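Local atomic coordinates of dnab-like replicative helicase (Bacillus phage SPP1, PDB entry 3BH0), a protein that probably hydrolyses ATP to drive 5'-3' unwinding of duplex DNA during phage replication, represented here by the RecA-like ATPase domain of this DnaB-family helicase. Residues A[46-51]-A[63-67]; A[83-87]-A[302-306]. All coordinates share one frame. Residues are numbered along the deposited sequence.

Interaction 1 (A[46-51]-A[63-67]); sequences GNITGV and YGYKR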
# COMPACT_ATOMS: atom_id res chain seq x y z
N GLY A 46 -7.19 9.20 -21.29
CA GLY A 46 -7.53 9.86 -20.03
C GLY A 46 -7.87 8.88 -18.92
O GLY A 46 -8.06 9.27 -17.76
N ASN A 47 -7.93 7.60 -19.27
CA ASN A 47 -8.17 6.55 -18.28
C ASN A 47 -6.87 6.10 -17.59
O ASN A 47 -5.75 6.37 -18.08
CB ASN A 47 -8.88 5.37 -18.92
CG ASN A 47 -10.14 5.78 -19.68
OD1 ASN A 47 -10.76 6.82 -19.38
ND2 ASN A 47 -10.54 4.98 -20.66
N ILE A 48 -7.04 5.43 -16.46
CA ILE A 48 -5.91 4.93 -15.68
C ILE A 48 -5.14 3.87 -16.48
O ILE A 48 -5.71 2.86 -16.90
CB ILE A 48 -6.34 4.36 -14.30
CG1 ILE A 48 -7.29 3.16 -14.49
CG2 ILE A 48 -6.99 5.45 -13.45
CD1 ILE A 48 -7.37 2.21 -13.30
N THR A 49 -3.86 4.13 -16.69
CA THR A 49 -2.97 3.22 -17.36
C THR A 49 -2.63 2.07 -16.42
O THR A 49 -3.02 0.93 -16.65
CB THR A 49 -1.68 3.94 -17.80
OG1 THR A 49 -2.02 5.00 -18.70
CG2 THR A 49 -0.71 2.98 -18.49
N GLY A 50 -1.94 2.40 -15.33
CA GLY A 50 -1.44 1.40 -14.39
C GLY A 50 -2.47 0.82 -13.44
O GLY A 50 -3.68 0.95 -13.63
N VAL A 51 -1.96 0.15 -12.41
CA VAL A 51 -2.78 -0.49 -11.40
C VAL A 51 -3.41 0.59 -10.54
O VAL A 51 -2.71 1.46 -10.01
CB VAL A 51 -1.93 -1.39 -10.48
CG1 VAL A 51 -2.83 -2.20 -9.57
CG2 VAL A 51 -1.02 -2.30 -11.29
N TYR A 63 -2.09 8.09 -12.61
CA TYR A 63 -2.59 7.29 -13.74
C TYR A 63 -2.44 5.79 -13.50
O TYR A 63 -2.42 4.99 -14.44
CB TYR A 63 -2.04 7.77 -15.12
CG TYR A 63 -2.79 9.01 -15.61
CD1 TYR A 63 -2.22 10.28 -15.51
CD2 TYR A 63 -4.10 8.91 -16.11
CE1 TYR A 63 -2.91 11.42 -15.93
CE2 TYR A 63 -4.79 10.04 -16.54
CZ TYR A 63 -4.19 11.29 -16.45
OH TYR A 63 -4.88 12.41 -16.85
N GLY A 64 -2.37 5.43 -12.22
CA GLY A 64 -2.17 4.05 -11.78
C GLY A 64 -0.71 3.77 -11.45
O GLY A 64 0.19 4.51 -11.87
N TYR A 65 -0.48 2.70 -10.69
CA TYR A 65 0.87 2.27 -10.37
C TYR A 65 1.45 1.54 -11.55
O TYR A 65 0.78 0.74 -12.17
CB TYR A 65 0.91 1.38 -9.12
CG TYR A 65 0.42 2.06 -7.86
CD1 TYR A 65 0.90 3.32 -7.47
CD2 TYR A 65 -0.54 1.44 -7.05
CE1 TYR A 65 0.45 3.94 -6.32
CE2 TYR A 65 -1.01 2.06 -5.89
CZ TYR A 65 -0.50 3.30 -5.53
OH TYR A 65 -0.97 3.90 -4.37
N LYS A 66 2.70 1.83 -11.86
CA LYS A 66 3.37 1.25 -13.02
C LYS A 66 4.18 0.04 -12.60
O LYS A 66 4.80 0.04 -11.53
CB LYS A 66 4.30 2.27 -13.71
CG LYS A 66 3.72 3.67 -13.95
CD LYS A 66 2.44 3.66 -14.80
CE LYS A 66 1.91 5.09 -14.96
NZ LYS A 66 0.42 5.09 -14.92
N ARG A 67 4.19 -0.97 -13.46
CA ARG A 67 5.04 -2.14 -13.33
C ARG A 67 6.46 -1.90 -12.75
O ARG A 67 7.06 -2.82 -12.22
CB ARG A 67 5.15 -2.83 -14.69
CG ARG A 67 3.81 -3.23 -15.31
CD ARG A 67 3.63 -4.75 -15.35
NE ARG A 67 2.63 -5.17 -16.34
CZ ARG A 67 2.46 -6.42 -16.78
NH1 ARG A 67 3.23 -7.41 -16.33
NH2 ARG A 67 1.50 -6.68 -17.67

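Interaction 2 (A[83-87]-A[302-306]); sequences AFALK and YGNFV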
# COMPACT_ATOMS: atom_id res chain seq x y z
N ALA A 83 -5.38 -0.10 7.42
CA ALA A 83 -6.70 0.00 6.81
C ALA A 83 -6.62 0.52 5.37
O ALA A 83 -7.28 0.00 4.49
CB ALA A 83 -7.59 0.92 7.67
N PHE A 84 -5.79 1.55 5.16
CA PHE A 84 -5.58 2.18 3.86
C PHE A 84 -4.89 1.25 2.87
O PHE A 84 -5.29 1.16 1.69
CB PHE A 84 -4.78 3.47 4.05
CG PHE A 84 -4.41 4.17 2.79
CD1 PHE A 84 -5.33 4.99 2.13
CD2 PHE A 84 -3.14 4.06 2.27
CE1 PHE A 84 -4.97 5.66 0.96
CE2 PHE A 84 -2.78 4.73 1.10
CZ PHE A 84 -3.71 5.53 0.45
N ALA A 85 -3.84 0.57 3.34
CA ALA A 85 -3.15 -0.42 2.52
C ALA A 85 -4.07 -1.59 2.14
O ALA A 85 -4.14 -1.99 0.97
CB ALA A 85 -1.90 -0.92 3.22
N LEU A 86 -4.80 -2.14 3.12
CA LEU A 86 -5.70 -3.26 2.83
C LEU A 86 -6.82 -2.84 1.89
O LEU A 86 -7.24 -3.60 1.03
CB LEU A 86 -6.25 -3.93 4.10
CG LEU A 86 -5.23 -4.72 4.94
CD1 LEU A 86 -5.77 -5.00 6.31
CD2 LEU A 86 -4.76 -6.03 4.29
N LYS A 87 -7.27 -1.60 2.04
CA LYS A 87 -8.31 -1.07 1.18
C LYS A 87 -7.81 -1.17 -0.26
O LYS A 87 -8.41 -1.85 -1.09
CB LYS A 87 -8.68 0.35 1.61
CG LYS A 87 -9.74 1.02 0.78
CD LYS A 87 -11.06 0.30 0.84
CE LYS A 87 -12.03 0.90 -0.17
NZ LYS A 87 -13.38 0.30 -0.00
N TYR A 302 -15.21 0.58 10.10
CA TYR A 302 -15.12 -0.46 9.07
C TYR A 302 -13.75 -0.54 8.39
O TYR A 302 -13.51 -1.44 7.58
CB TYR A 302 -16.24 -0.30 8.03
CG TYR A 302 -17.65 -0.38 8.59
CD1 TYR A 302 -18.05 -1.44 9.41
CD2 TYR A 302 -18.59 0.60 8.26
CE1 TYR A 302 -19.36 -1.52 9.91
CE2 TYR A 302 -19.90 0.54 8.75
CZ TYR A 302 -20.28 -0.52 9.57
OH TYR A 302 -21.58 -0.57 10.04
N GLY A 303 -12.87 0.40 8.71
CA GLY A 303 -11.56 0.50 8.08
C GLY A 303 -11.71 0.75 6.59
O GLY A 303 -10.92 0.25 5.78
N ASN A 304 -12.74 1.52 6.25
CA ASN A 304 -13.04 1.86 4.87
C ASN A 304 -12.77 3.33 4.56
O ASN A 304 -12.75 4.17 5.45
CB ASN A 304 -14.48 1.53 4.55
CG ASN A 304 -14.66 1.10 3.13
OD1 ASN A 304 -14.00 1.61 2.22
ND2 ASN A 304 -15.56 0.15 2.92
N PHE A 305 -12.56 3.62 3.28
CA PHE A 305 -12.25 4.96 2.81
C PHE A 305 -13.17 5.32 1.64
O PHE A 305 -13.42 4.49 0.74
CB PHE A 305 -10.80 5.07 2.38
CG PHE A 305 -9.82 4.84 3.49
CD1 PHE A 305 -9.14 5.91 4.06
CD2 PHE A 305 -9.55 3.55 3.96
CE1 PHE A 305 -8.23 5.71 5.09
CE2 PHE A 305 -8.66 3.35 4.98
CZ PHE A 305 -7.99 4.42 5.55
N VAL A 306 -13.67 6.55 1.68
CA VAL A 306 -14.61 7.04 0.69
C VAL A 306 -13.96 8.15 -0.09
O VAL A 306 -13.47 9.13 0.48
CB VAL A 306 -15.90 7.55 1.36
CG1 VAL A 306 -16.91 8.02 0.31
CG2 VAL A 306 -16.49 6.48 2.24
O HOH W 1 -9.19 -1.88 5.05

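Interaction 1 (A[46-51]-A[63-67])
A backbone-to-backbone clasp joins the loops on the two sides of helix 56-62: residues 46-51 precede the helix and residues 63-67 follow it on the way to strand 70-74. Its best-defined part is a single antiparallel bridge, the hydrogen-bonded pair Val51-Tyr65, in which Val51 N donates to Tyr65 O (2.8 Å, 156°) and Tyr65 N donates to Val51 O (2.6 Å, 168°). Next to it, the carbonyl O of Tyr63, the first residue to leave helical geometry (phi 70°), accepts from Gly50 N (2.8 Å, 145°) and, weakly, from Thr49 N (2.8 Å, 117°). Close approach depends on two glycines: Gly50 C lies 3.6 Å from Gly64 CA, and a CB on either residue would clash with the other segment. Gly50 CA also makes a CA-H...O contact with Tyr65 O (3.2 Å). The Tyr63 ring turns its edge to Gly46 O, with CE2 3.6 Å from that atom. Apolar contact is slight, Val51 CB to Tyr65 CB being 4.2 Å; the Tyr65 hydroxyl is hydrogen-bonded elsewhere, to Gln88 and Glu261. Main-chain groups make every hydrogen bond between the segments, so the polar join depends on backbone conformation and glycine placement, while Tyr63 has the largest covered area, 94 Å².

Interaction 2 (A[83-87]-A[302-306])
Aromatic packing centres on Phe305 in this contact between helix 83-87, part of helix 81-93, and the start of edge strand 304-307. The CA-to-CB bond of Phe305 is directed toward the helix, and this residue is the most covered, with 87 Å² buried. Phe84 directs its ring edge at the Phe305 face in a T-shaped pair, centroids 5.7 Å apart and planes at 77°. Apolar contacts accompany it: Phe84 CB lies 3.7 Å from Phe305 CZ, Ala83 CB lies 3.8 Å from Phe305 CE2, and Lys87 CG lies 4.1 Å from Phe305 CD2. Beyond the two segments, Phe55 touches both phenylalanines, and Leu296 of strand 292-299 does too.

The polar part has one direct bond and one water bridge. Lys87 NZ donates to Asn304 OD1 at 2.7 Å; the same OD1 accepts from Phe305 N, also at 2.7 Å, so one amide oxygen ties the lysine to the strand backbone. Water 1 donates to Ala83 O (2.7 Å) and to Gly303 O (2.8 Å), spanning carbonyls 3.9 Å apart that cannot bond each other.

Gly303, with phi 62° and psi 35°, forms a G1 beta bulge with Asn304 opposite Ile299 as the chain enters the strand. The axes of helix 83-87 and strand 304-306 cross at -75°, with closest approach 8.3 Å. Helix 81-93 follows strand 70-74 and a probable Walker A loop, so the arrangement is that of a RecA-like P-loop ATPase core, with the P-loop helix packed against the antiparallel extension of its central sheet.

Along the chain the two contacts are in series: interaction 1 is complete before interaction 2 opens. Their centres lie 20 Å apart and their nearest atoms about 6 Å, without touching. Helix 81-93 connects them. Interaction 2 uses its beginning, whereas Met92 near its end touches Val51 and Tyr65 of interaction 1, and Gln88 bonds the Tyr65 hydroxyl. Strand 259-265 is also shared, since Glu261 bonds that hydroxyl and touches the Phe84 side chain. Interaction 1 is a short-range closure, 12 residues apart at its nearest ends; interaction 2 spans 215 residues. Thus the loops flanking helix 56-62 meet one part of the probable P-loop helix through Val51 and Tyr65, and the last strand of this ATPase domain packs on another.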